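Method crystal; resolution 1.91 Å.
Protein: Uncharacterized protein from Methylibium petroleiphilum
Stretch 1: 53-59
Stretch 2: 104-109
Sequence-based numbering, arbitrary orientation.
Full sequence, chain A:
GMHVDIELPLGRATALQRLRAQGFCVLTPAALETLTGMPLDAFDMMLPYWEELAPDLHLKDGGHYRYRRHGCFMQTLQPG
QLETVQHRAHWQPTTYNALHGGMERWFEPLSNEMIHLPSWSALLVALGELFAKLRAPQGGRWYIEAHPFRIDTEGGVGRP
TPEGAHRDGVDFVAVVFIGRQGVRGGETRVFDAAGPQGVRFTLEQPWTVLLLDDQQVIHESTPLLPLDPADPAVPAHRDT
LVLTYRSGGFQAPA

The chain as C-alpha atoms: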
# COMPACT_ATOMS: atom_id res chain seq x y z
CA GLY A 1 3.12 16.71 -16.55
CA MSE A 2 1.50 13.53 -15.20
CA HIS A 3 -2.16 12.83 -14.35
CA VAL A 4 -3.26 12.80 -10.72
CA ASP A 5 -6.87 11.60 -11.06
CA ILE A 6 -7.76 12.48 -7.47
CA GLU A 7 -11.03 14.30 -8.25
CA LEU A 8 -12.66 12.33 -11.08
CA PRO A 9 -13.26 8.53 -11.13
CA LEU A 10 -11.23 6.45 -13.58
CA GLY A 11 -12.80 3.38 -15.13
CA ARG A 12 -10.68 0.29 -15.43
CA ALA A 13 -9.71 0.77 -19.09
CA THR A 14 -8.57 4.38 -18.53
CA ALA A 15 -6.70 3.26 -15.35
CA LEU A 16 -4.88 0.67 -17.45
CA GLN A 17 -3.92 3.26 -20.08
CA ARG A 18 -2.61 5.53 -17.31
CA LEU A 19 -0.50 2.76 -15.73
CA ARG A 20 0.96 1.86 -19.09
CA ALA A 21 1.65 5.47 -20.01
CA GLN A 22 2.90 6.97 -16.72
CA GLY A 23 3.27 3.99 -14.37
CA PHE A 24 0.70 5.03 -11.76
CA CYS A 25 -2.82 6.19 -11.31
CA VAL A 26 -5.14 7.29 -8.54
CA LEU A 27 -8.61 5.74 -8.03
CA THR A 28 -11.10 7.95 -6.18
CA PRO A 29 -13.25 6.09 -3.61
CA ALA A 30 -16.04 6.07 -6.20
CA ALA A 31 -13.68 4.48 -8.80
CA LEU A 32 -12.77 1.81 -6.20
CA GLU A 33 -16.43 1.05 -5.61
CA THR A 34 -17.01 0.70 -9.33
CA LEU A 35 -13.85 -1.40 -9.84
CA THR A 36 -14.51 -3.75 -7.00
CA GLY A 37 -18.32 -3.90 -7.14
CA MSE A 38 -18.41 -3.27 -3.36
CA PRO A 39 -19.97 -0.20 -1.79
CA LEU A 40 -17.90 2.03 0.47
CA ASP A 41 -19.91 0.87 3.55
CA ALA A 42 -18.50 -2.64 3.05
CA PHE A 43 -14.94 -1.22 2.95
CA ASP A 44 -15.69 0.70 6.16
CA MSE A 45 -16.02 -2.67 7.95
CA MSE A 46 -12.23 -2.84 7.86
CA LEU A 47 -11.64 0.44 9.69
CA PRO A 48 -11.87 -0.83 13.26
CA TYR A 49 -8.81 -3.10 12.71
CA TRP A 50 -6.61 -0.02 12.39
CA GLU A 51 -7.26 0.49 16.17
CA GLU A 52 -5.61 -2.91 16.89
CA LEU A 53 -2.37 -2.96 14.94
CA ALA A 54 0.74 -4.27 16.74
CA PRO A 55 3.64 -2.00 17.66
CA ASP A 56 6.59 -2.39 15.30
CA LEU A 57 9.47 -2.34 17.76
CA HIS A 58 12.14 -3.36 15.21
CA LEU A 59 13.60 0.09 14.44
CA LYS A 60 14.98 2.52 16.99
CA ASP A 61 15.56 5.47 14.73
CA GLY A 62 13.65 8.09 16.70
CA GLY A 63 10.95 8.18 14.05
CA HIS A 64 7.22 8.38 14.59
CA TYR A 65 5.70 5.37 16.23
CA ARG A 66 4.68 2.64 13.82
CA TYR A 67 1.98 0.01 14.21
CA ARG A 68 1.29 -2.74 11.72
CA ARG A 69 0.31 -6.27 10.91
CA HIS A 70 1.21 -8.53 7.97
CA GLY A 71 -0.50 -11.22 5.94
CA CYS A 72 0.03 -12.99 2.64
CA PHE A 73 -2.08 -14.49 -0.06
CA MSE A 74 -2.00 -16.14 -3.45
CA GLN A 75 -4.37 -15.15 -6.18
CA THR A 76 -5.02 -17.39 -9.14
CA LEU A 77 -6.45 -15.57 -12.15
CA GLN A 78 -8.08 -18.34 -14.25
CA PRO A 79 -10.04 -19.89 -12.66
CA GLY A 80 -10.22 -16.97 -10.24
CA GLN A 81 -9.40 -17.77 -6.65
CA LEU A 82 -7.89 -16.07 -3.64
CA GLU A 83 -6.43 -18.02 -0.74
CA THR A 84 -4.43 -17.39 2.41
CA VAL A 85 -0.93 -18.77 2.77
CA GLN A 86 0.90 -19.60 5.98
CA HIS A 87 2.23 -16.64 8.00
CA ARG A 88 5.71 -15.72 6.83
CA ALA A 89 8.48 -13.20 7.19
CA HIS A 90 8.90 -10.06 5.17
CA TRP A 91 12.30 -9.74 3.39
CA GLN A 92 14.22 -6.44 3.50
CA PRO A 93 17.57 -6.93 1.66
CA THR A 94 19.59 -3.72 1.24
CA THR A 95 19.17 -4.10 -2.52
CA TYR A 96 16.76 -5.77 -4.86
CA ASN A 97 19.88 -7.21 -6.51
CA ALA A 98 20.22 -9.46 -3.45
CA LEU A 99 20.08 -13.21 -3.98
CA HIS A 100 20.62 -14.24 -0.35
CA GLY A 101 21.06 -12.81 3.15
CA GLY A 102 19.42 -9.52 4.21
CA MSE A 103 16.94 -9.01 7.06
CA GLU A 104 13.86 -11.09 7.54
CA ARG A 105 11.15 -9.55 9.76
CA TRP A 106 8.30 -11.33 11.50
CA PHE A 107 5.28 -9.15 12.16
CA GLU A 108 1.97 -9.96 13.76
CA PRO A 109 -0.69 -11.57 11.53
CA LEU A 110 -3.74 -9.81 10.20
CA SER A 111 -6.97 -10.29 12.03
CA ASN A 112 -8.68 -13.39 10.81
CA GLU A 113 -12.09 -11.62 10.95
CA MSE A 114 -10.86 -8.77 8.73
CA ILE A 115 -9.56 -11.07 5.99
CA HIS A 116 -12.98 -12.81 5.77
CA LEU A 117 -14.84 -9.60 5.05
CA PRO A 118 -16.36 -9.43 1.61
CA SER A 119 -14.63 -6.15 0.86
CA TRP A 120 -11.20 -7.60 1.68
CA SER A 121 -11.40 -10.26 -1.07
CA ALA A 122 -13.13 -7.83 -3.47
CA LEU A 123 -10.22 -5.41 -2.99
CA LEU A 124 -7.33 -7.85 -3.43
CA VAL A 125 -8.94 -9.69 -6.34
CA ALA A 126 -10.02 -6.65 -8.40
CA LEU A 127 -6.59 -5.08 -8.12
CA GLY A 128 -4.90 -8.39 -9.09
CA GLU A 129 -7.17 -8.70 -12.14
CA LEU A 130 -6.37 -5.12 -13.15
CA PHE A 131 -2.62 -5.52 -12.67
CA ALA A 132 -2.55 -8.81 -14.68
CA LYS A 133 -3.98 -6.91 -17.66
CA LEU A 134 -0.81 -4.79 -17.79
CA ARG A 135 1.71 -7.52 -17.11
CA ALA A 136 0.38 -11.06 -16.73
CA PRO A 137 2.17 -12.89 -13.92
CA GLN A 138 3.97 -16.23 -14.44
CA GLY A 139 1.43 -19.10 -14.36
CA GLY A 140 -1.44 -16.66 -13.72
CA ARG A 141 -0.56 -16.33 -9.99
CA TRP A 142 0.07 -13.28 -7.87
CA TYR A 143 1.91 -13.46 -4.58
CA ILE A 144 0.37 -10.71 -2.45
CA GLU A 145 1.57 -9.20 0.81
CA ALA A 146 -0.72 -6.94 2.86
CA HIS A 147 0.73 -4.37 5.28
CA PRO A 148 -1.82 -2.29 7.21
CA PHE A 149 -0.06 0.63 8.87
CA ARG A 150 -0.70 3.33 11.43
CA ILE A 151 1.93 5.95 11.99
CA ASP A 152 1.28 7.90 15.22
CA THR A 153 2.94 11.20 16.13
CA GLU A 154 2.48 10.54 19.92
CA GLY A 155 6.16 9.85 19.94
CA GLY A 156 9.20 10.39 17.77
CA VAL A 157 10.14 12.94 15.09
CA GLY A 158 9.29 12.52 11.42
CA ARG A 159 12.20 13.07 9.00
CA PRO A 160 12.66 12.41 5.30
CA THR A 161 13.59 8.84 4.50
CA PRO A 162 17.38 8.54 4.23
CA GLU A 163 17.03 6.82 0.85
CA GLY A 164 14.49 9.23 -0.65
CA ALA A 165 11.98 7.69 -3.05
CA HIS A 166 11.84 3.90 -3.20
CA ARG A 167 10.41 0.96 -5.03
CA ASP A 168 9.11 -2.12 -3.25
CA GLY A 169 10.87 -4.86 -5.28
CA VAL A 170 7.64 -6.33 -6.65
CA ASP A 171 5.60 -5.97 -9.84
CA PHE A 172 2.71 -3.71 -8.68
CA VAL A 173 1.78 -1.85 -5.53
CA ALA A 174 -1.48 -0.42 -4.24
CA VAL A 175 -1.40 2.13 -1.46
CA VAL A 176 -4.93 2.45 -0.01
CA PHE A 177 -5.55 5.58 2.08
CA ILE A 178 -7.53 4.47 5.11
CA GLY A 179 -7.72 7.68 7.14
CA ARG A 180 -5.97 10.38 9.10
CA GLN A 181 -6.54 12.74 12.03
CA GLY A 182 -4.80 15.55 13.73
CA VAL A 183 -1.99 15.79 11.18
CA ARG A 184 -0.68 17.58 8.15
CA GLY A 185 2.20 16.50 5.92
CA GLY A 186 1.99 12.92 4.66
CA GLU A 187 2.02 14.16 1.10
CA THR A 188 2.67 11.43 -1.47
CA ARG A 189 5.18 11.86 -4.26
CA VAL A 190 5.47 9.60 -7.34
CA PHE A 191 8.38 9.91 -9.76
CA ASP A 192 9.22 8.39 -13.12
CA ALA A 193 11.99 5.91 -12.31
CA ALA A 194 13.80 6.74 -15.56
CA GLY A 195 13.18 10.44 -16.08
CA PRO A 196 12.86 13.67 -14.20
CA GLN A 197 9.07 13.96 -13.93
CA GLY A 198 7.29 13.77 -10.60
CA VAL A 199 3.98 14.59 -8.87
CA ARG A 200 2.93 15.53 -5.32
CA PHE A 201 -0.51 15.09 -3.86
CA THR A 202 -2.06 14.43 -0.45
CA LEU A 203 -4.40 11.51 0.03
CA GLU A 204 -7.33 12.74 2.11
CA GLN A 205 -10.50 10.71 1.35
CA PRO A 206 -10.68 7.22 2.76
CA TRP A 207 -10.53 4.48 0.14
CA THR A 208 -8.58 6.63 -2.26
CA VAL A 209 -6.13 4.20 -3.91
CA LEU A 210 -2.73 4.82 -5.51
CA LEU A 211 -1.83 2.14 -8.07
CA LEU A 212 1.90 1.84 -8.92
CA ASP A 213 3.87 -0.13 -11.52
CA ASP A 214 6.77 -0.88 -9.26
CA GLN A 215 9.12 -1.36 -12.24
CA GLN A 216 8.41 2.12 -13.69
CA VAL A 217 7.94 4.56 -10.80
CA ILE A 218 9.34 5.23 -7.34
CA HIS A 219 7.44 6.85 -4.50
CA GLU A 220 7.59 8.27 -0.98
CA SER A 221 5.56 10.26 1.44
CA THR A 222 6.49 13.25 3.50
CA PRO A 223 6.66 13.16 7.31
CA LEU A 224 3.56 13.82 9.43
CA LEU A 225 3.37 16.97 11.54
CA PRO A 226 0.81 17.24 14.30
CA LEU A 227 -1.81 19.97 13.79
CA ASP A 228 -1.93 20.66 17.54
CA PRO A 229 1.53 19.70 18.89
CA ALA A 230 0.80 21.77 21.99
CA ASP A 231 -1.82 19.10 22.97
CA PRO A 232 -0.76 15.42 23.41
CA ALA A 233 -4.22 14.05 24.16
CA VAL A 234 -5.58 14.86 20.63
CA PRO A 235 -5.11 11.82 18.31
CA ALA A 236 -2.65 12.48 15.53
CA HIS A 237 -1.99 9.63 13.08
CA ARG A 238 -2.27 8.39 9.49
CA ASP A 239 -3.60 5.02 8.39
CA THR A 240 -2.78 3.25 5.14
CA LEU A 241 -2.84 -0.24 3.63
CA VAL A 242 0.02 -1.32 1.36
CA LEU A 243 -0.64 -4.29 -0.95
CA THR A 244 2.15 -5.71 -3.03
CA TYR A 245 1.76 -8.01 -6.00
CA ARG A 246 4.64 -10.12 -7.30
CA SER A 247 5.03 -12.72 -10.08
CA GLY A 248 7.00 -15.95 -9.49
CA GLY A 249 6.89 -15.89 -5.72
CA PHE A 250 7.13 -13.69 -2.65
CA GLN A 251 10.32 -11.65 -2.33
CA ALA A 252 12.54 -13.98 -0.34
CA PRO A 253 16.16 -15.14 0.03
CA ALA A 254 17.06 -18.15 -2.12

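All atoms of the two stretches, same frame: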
# COMPACT_ATOMS: atom_id res chain seq x y z
N LEU A 53 -3.59 -2.53 15.57
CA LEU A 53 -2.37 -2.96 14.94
C LEU A 53 -1.29 -3.11 16.02
O LEU A 53 -1.35 -2.45 17.06
CB LEU A 53 -1.96 -2.01 13.81
CG LEU A 53 -2.96 -1.84 12.68
CD1 LEU A 53 -2.49 -0.71 11.72
CD2 LEU A 53 -3.24 -3.14 11.93
N ALA A 54 -0.31 -3.99 15.77
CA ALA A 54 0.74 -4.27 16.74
C ALA A 54 1.90 -3.29 16.62
O ALA A 54 2.25 -2.85 15.53
CB ALA A 54 1.25 -5.67 16.59
N PRO A 55 2.53 -2.93 17.76
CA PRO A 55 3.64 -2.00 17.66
C PRO A 55 4.76 -2.67 16.90
O PRO A 55 4.95 -3.87 17.08
CB PRO A 55 4.05 -1.75 19.12
CG PRO A 55 3.43 -2.89 19.90
CD PRO A 55 2.25 -3.38 19.14
N ASP A 56 5.42 -1.92 16.02
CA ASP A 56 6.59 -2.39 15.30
C ASP A 56 7.79 -1.87 16.08
O ASP A 56 8.17 -0.72 15.96
CB ASP A 56 6.60 -1.85 13.86
CG ASP A 56 7.90 -2.16 13.08
OD1 ASP A 56 8.82 -2.77 13.65
OD2 ASP A 56 8.01 -1.74 11.88
N LEU A 57 8.38 -2.73 16.89
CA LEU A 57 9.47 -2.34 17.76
C LEU A 57 10.83 -2.65 17.14
O LEU A 57 11.83 -2.62 17.83
CB LEU A 57 9.30 -3.03 19.10
CG LEU A 57 7.94 -2.76 19.79
CD1 LEU A 57 7.74 -3.66 20.98
CD2 LEU A 57 7.79 -1.29 20.18
N HIS A 58 10.89 -2.89 15.83
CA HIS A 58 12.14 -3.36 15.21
C HIS A 58 13.14 -2.20 15.08
O HIS A 58 14.29 -2.34 15.44
CB HIS A 58 11.91 -4.07 13.86
CG HIS A 58 11.17 -5.39 13.95
ND1 HIS A 58 11.72 -6.53 14.51
CD2 HIS A 58 9.94 -5.76 13.49
CE1 HIS A 58 10.86 -7.53 14.41
NE2 HIS A 58 9.77 -7.10 13.80
N LEU A 59 12.71 -1.06 14.57
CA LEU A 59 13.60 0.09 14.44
C LEU A 59 13.66 0.93 15.72
O LEU A 59 12.71 0.99 16.52
CB LEU A 59 13.19 0.99 13.26
CG LEU A 59 13.63 0.54 11.85
CD1 LEU A 59 13.03 1.41 10.71
CD2 LEU A 59 15.18 0.52 11.73
N GLU A 104 15.19 -10.54 7.63
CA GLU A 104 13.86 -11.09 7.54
C GLU A 104 13.11 -10.65 8.81
O GLU A 104 13.63 -10.76 9.91
CB GLU A 104 13.92 -12.62 7.41
CG GLU A 104 14.24 -13.10 5.96
CD GLU A 104 14.12 -14.62 5.78
OE1 GLU A 104 14.39 -15.37 6.74
OE2 GLU A 104 13.75 -15.06 4.67
N ARG A 105 11.90 -10.11 8.64
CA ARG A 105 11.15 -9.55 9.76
C ARG A 105 9.83 -10.26 9.93
O ARG A 105 9.05 -10.37 8.99
CB ARG A 105 10.90 -8.06 9.53
CG ARG A 105 12.17 -7.25 9.40
CD ARG A 105 12.59 -6.66 10.72
NE ARG A 105 11.93 -5.37 10.88
N TRP A 106 9.59 -10.76 11.12
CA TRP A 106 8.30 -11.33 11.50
C TRP A 106 7.47 -10.25 12.17
O TRP A 106 7.95 -9.56 13.05
CB TRP A 106 8.48 -12.50 12.46
CG TRP A 106 9.06 -13.67 11.79
CD1 TRP A 106 10.38 -14.01 11.69
CD2 TRP A 106 8.33 -14.69 11.10
NE1 TRP A 106 10.52 -15.18 10.98
CE2 TRP A 106 9.27 -15.62 10.61
CE3 TRP A 106 6.97 -14.92 10.85
CZ2 TRP A 106 8.90 -16.75 9.87
CZ3 TRP A 106 6.60 -16.04 10.12
CH2 TRP A 106 7.56 -16.95 9.65
N PHE A 107 6.26 -10.07 11.65
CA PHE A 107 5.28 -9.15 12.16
C PHE A 107 4.11 -9.96 12.62
O PHE A 107 4.06 -11.16 12.41
CB PHE A 107 4.82 -8.21 11.04
CG PHE A 107 5.91 -7.35 10.52
CD1 PHE A 107 6.53 -6.43 11.36
CD2 PHE A 107 6.32 -7.45 9.19
CE1 PHE A 107 7.54 -5.63 10.88
CE2 PHE A 107 7.33 -6.63 8.70
CZ PHE A 107 7.94 -5.71 9.55
N GLU A 108 3.17 -9.29 13.28
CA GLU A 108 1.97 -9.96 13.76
C GLU A 108 0.97 -10.16 12.60
O GLU A 108 0.83 -9.29 11.71
CB GLU A 108 1.33 -9.14 14.87
CG GLU A 108 2.18 -8.97 16.12
CD GLU A 108 2.45 -10.30 16.82
OE1 GLU A 108 1.48 -11.05 17.07
OE2 GLU A 108 3.64 -10.60 17.10
N PRO A 109 0.28 -11.31 12.58
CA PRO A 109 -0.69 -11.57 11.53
C PRO A 109 -1.94 -10.68 11.55
O PRO A 109 -2.42 -10.23 12.59
CB PRO A 109 -1.08 -13.04 11.73
CG PRO A 109 -0.47 -13.46 13.03
CD PRO A 109 0.43 -12.42 13.53

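The two stretches run nearly antiparallel, their end-to-end directions 164° apart, yet their CA atoms stay 6.5 Å (Ala 54 to Glu 108) to 8.3 Å (His 58 to Arg 105) from each other at the nearest pairings. Side chains therefore do most of the bridging, and the two stretches bury 254 Å² between them, both sides summed. Glu 104 lies out of reach, and the contact begins at Arg 105.

The CA-to-CB bond of Arg 105 points toward stretch 1, and its side chain passes over one face of the His 58 ring. CD of Arg 105 sits 3.8 Å from the centroid of the His 58 ring and 13° off the ring normal, a CH-pi contact; NE of Arg 105 comes within 3.2 Å of CG of His 58. The guanidinium atoms beyond NE are not modelled, so the contact can be judged no further.

Trp 106 contributes through its backbone, since its side chain starts away from stretch 1 and its CB, the nearest side-chain atom, stays 5.7 Å from NE2 of His 58. Trp 106 O accepts a hydrogen bond from NE2 of His 58, at 3.2 Å with an N-H...O angle of 152°. The carbonyl lies at the edge of the imidazole, near its plane.

Phe 107 starts sideways, but its ring reaches across: CE1 lies 3.5 Å from CD2 of His 58 and 4.0 Å from OD2 of Asp 56. The Phe 107 and His 58 rings form an oblique aromatic pair, with centroids 5.5 Å apart and planes at 78°. Within stretch 1, Asp 56 OD1 accepts a hydrogen bond from His 58 N at 3.0 Å and 161°, linking these two neighbours of Phe 107.

At Glu 108 the contact becomes aliphatic, with CG 3.5 Å from CB of Ala 54.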